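PDB 7KPO: response regulator from Vibrio cholerae O1 biovar El Tor, which is the DNA-binding domain of the sensor histidine kinase ChiS and probably acts by binding DNA directly. Local coordinates for residues 4-7 against 8-11; 19-22 against 23-26. All coordinates share one frame; numbering follows the deposited sequence.

Contact 1: 4-7 against 8-11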
# COMPACT_ATOMS: atom_id res chain seq x y z
N LYS A 4 24.01 -2.65 14.11
CA LYS A 4 23.18 -2.32 12.94
C LYS A 4 22.98 -3.56 12.06
O LYS A 4 21.85 -3.81 11.60
CB LYS A 4 23.80 -1.19 12.11
CG LYS A 4 22.94 -0.76 10.94
CD LYS A 4 23.51 0.37 10.13
CE LYS A 4 22.59 0.74 8.99
NZ LYS A 4 23.16 1.82 8.15
N GLN A 5 24.05 -4.32 11.83
CA GLN A 5 23.94 -5.54 10.98
C GLN A 5 22.99 -6.55 11.63
O GLN A 5 22.18 -7.15 10.91
CB GLN A 5 25.34 -6.12 10.74
CG GLN A 5 26.24 -5.16 9.97
CD GLN A 5 25.66 -4.81 8.62
OE1 GLN A 5 25.15 -5.67 7.90
NE2 GLN A 5 25.74 -3.54 8.25
N ASP A 6 23.08 -6.73 12.95
CA ASP A 6 22.19 -7.71 13.63
C ASP A 6 20.75 -7.18 13.62
O ASP A 6 19.82 -7.99 13.48
CB ASP A 6 22.70 -8.03 15.03
CG ASP A 6 23.93 -8.91 15.01
OD1 ASP A 6 24.17 -9.58 13.98
OD2 ASP A 6 24.65 -8.94 16.03
N LEU A 7 20.57 -5.87 13.74
CA LEU A 7 19.21 -5.30 13.71
C LEU A 7 18.58 -5.53 12.34
O LEU A 7 17.43 -5.92 12.24
CB LEU A 7 19.28 -3.80 14.04
CG LEU A 7 17.98 -3.03 13.90
CD1 LEU A 7 16.92 -3.57 14.85
CD2 LEU A 7 18.22 -1.55 14.14
N MSE A 8 19.36 -5.29 11.28
CA MSE A 8 18.87 -5.49 9.93
C MSE A 8 18.40 -6.93 9.74
O MSE A 8 17.34 -7.17 9.15
CB MSE A 8 19.96 -5.11 8.92
CG MSE A 8 20.23 -3.62 8.86
SE MSE A 8 21.86 -3.20 7.88
CE MSE A 8 21.61 -4.23 6.23
N ARG A 9 19.18 -7.89 10.24
CA ARG A 9 18.84 -9.31 10.10
C ARG A 9 17.56 -9.62 10.90
O ARG A 9 16.70 -10.35 10.39
CB ARG A 9 20.03 -10.17 10.53
CG ARG A 9 21.23 -10.04 9.59
CD ARG A 9 22.49 -10.73 10.08
NE ARG A 9 22.36 -12.18 10.10
CZ ARG A 9 22.50 -12.98 9.05
NH1 ARG A 9 22.79 -12.48 7.86
NH2 ARG A 9 22.34 -14.28 9.19
N ALA A 10 17.45 -9.09 12.12
CA ALA A 10 16.24 -9.32 12.94
C ALA A 10 15.01 -8.72 12.25
O ALA A 10 13.95 -9.37 12.24
CB ALA A 10 16.44 -8.74 14.31
N VAL A 11 15.14 -7.52 11.71
CA VAL A 11 13.99 -6.86 11.03
C VAL A 11 13.63 -7.66 9.77
O VAL A 11 12.43 -7.82 9.48
CB VAL A 11 14.31 -5.39 10.72
CG1 VAL A 11 13.23 -4.75 9.87
CG2 VAL A 11 14.52 -4.60 12.00
O HOH W 1 21.89 -12.02 13.17

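Contact 2: 19-22 against 23-26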
# COMPACT_ATOMS: atom_id res chain seq x y z
N ALA A 19 4.97 -10.77 6.48
CA ALA A 19 4.43 -10.65 5.11
C ALA A 19 3.84 -11.99 4.66
O ALA A 19 2.76 -11.98 4.06
CB ALA A 19 5.51 -10.18 4.18
N LEU A 20 4.52 -13.10 4.93
CA LEU A 20 3.99 -14.41 4.49
C LEU A 20 2.71 -14.76 5.25
O LEU A 20 1.79 -15.30 4.63
CB LEU A 20 5.04 -15.50 4.68
CG LEU A 20 6.08 -15.57 3.57
CD1 LEU A 20 7.20 -16.52 3.94
CD2 LEU A 20 5.44 -15.98 2.25
N ASN A 21 2.64 -14.46 6.54
CA ASN A 21 1.41 -14.76 7.30
C ASN A 21 0.24 -13.96 6.71
O ASN A 21 -0.87 -14.51 6.60
CB ASN A 21 1.61 -14.48 8.79
CG ASN A 21 2.65 -15.38 9.42
OD1 ASN A 21 3.01 -16.42 8.86
ND2 ASN A 21 3.15 -14.99 10.58
N TYR A 22 0.50 -12.71 6.34
CA TYR A 22 -0.54 -11.83 5.75
C TYR A 22 -0.95 -12.37 4.37
O TYR A 22 -2.15 -12.47 4.08
CB TYR A 22 0.03 -10.41 5.72
CG TYR A 22 -0.87 -9.36 5.13
CD1 TYR A 22 -1.97 -8.88 5.83
CD2 TYR A 22 -0.59 -8.79 3.90
CE1 TYR A 22 -2.78 -7.89 5.30
CE2 TYR A 22 -1.38 -7.79 3.37
CZ TYR A 22 -2.48 -7.34 4.07
OH TYR A 22 -3.26 -6.37 3.52
N TRP A 23 0.04 -12.71 3.54
CA TRP A 23 -0.23 -13.31 2.21
C TRP A 23 -1.16 -14.52 2.37
O TRP A 23 -2.17 -14.61 1.67
CB TRP A 23 1.08 -13.74 1.55
CG TRP A 23 0.88 -14.68 0.40
CD1 TRP A 23 0.90 -16.05 0.45
CD2 TRP A 23 0.58 -14.34 -0.96
NE1 TRP A 23 0.64 -16.57 -0.79
CE2 TRP A 23 0.45 -15.55 -1.67
CE3 TRP A 23 0.43 -13.13 -1.65
CZ2 TRP A 23 0.17 -15.58 -3.04
CZ3 TRP A 23 0.15 -13.16 -3.00
CH2 TRP A 23 0.03 -14.37 -3.68
N GLU A 24 -0.79 -15.44 3.26
CA GLU A 24 -1.56 -16.70 3.43
C GLU A 24 -3.00 -16.38 3.83
O GLU A 24 -3.93 -16.94 3.21
CB GLU A 24 -0.84 -17.59 4.45
CG GLU A 24 0.50 -18.09 3.95
CD GLU A 24 1.43 -18.66 5.01
OE1 GLU A 24 1.04 -18.69 6.19
OE2 GLU A 24 2.56 -19.04 4.64
N ARG A 25 -3.19 -15.49 4.80
CA ARG A 25 -4.56 -15.19 5.29
C ARG A 25 -5.39 -14.43 4.24
O ARG A 25 -6.54 -14.83 4.00
CB ARG A 25 -4.50 -14.39 6.59
CG ARG A 25 -5.87 -14.13 7.19
CD ARG A 25 -5.81 -13.33 8.48
NE ARG A 25 -5.28 -11.99 8.29
CZ ARG A 25 -5.97 -10.96 7.79
NH1 ARG A 25 -7.22 -11.13 7.39
NH2 ARG A 25 -5.39 -9.78 7.67
N VAL A 26 -4.83 -13.37 3.66
CA VAL A 26 -5.60 -12.50 2.73
C VAL A 26 -5.80 -13.17 1.36
O VAL A 26 -6.93 -13.11 0.85
CB VAL A 26 -4.95 -11.11 2.62
CG1 VAL A 26 -5.66 -10.23 1.61
CG2 VAL A 26 -4.89 -10.42 3.98
O HOH W 2 -2.58 -13.40 9.09

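Contact 1: 4-7 against 8-11
Met8, present as selenomethionine, touches Lys4 and Gln5, the residues one turn back along the helix. Its CB lies near the carbonyl oxygens of both, and CG settles 3.2 Å from Lys4 O, the oxygen that also accepts the backbone bond from Met8 N at 2.9 Å. Because CG is anti to the carbonyl carbon (chi1 -71°), the chain runs back toward the helix start and carries SE up to the side chains of Lys4 and Gln5. SE meets Lys4 CG at 4.1 Å, where the lysine, fully extended, crosses it with its methylenes. Gln5 lies alongside and points the same way, its chain bent at chi2 (-60°) to bring NE2 within 3.9 Å of SE. The terminal CE comes near Gln5 OE1, and Met8 also packs on Leu105 of helix 89-106. This is one of two modelled conformers, so the SE and CE contacts are less certain. The flexible, unbranched methionine that the selenium version stands in for suits a place bordered by aliphatic carbons and an amide. Lysine suits the neighbouring site because its stem is greasy while NZ reaches on to Ser107 OG.

Further round, Leu7 CD1 touches Val11 CG2 at 3.9 Å, a small apolar contact extended by Val11, which leans on Gln97, Lys100 and Leu101. Arg9 lays CG 3.3 Å from Gln5 O. Its NE donates at 3.1 Å to a water in the guanidinium plane, which in turn gives a weak bond to Asp6 OD1; NH1 hydrogen-bonds Pro65 O, in a loop that Arg9 also touches at Ile61 and Pro68. Successive i to i+4 backbone bonds mark an alpha-helix with Met8 and Val11 buried against helix 89-106 and a more polar, exposed side at Gln5 and Asp6.

Contact 2: 19-22 against 23-26
Apolar contact centres on Tyr22 and Val26, one turn apart. Val26 CG2 rests over one face of the phenol ring in a CH-pi contact, 3.9 Å from the ring centroid and displaced toward CE1, which it approaches to 3.5 Å. The ring stands there because CG is anti to the backbone N (chi1 180°). A compact beta-branched valine suits this place, since its methyl is fixed close to the backbone.

Among the charged groups, Arg25 crosses Tyr22 with its guanidinium turned 67° from the ring, NH2 lying 4.0 Å from CD1. The same methyl of Val26 lies over one guanidinium face, toward its rim, while salt bridges to Glu86 and Glu90 hold the group's nitrogens. Glu24 lies beside Asn21; its CG, anti to the carbonyl carbon (chi1 -67°), comes 3.1 Å from Leu20 O, and the side chain touches Lys31 of helix 31-38, whose charge suits the acid.

Hydrogen bonding is chiefly helical: Trp23 N gives to Ala19 O at 2.9 Å, with three like bonds following. A water weakly joins Arg25 NE to Asn21 O. Tyr22 OH bonds Glu86 O and Trp23 NE1 bonds Ser30 O. Aromatic residues thus bury carbon surface while spending polar atoms on backbone carbonyls, and the glutamates probably balance the arginine's charge.

Overall arrangement
Both contacts belong to the long helix 2-27, with contact 1 near its beginning and contact 2 near its end; contact 1 closes before contact 2 opens. Their centres are about 22 Å apart, their nearest atoms about 9 Å, and they fall on opposite sides of the chain's centre without touching. Helix 89-106 borders both: its C-terminal part lies beside residues 4-11 and its beginning beside residues 19-26, as expected for two helices running antiparallel. Helices 70-83 and 31-38 also pack around contact 2. The first helix therefore spans the domain, with helix 89-106 alongside both regions and further helices gathered around residues 19-26, a framework consistent with a compact, mostly helical DNA-binding domain.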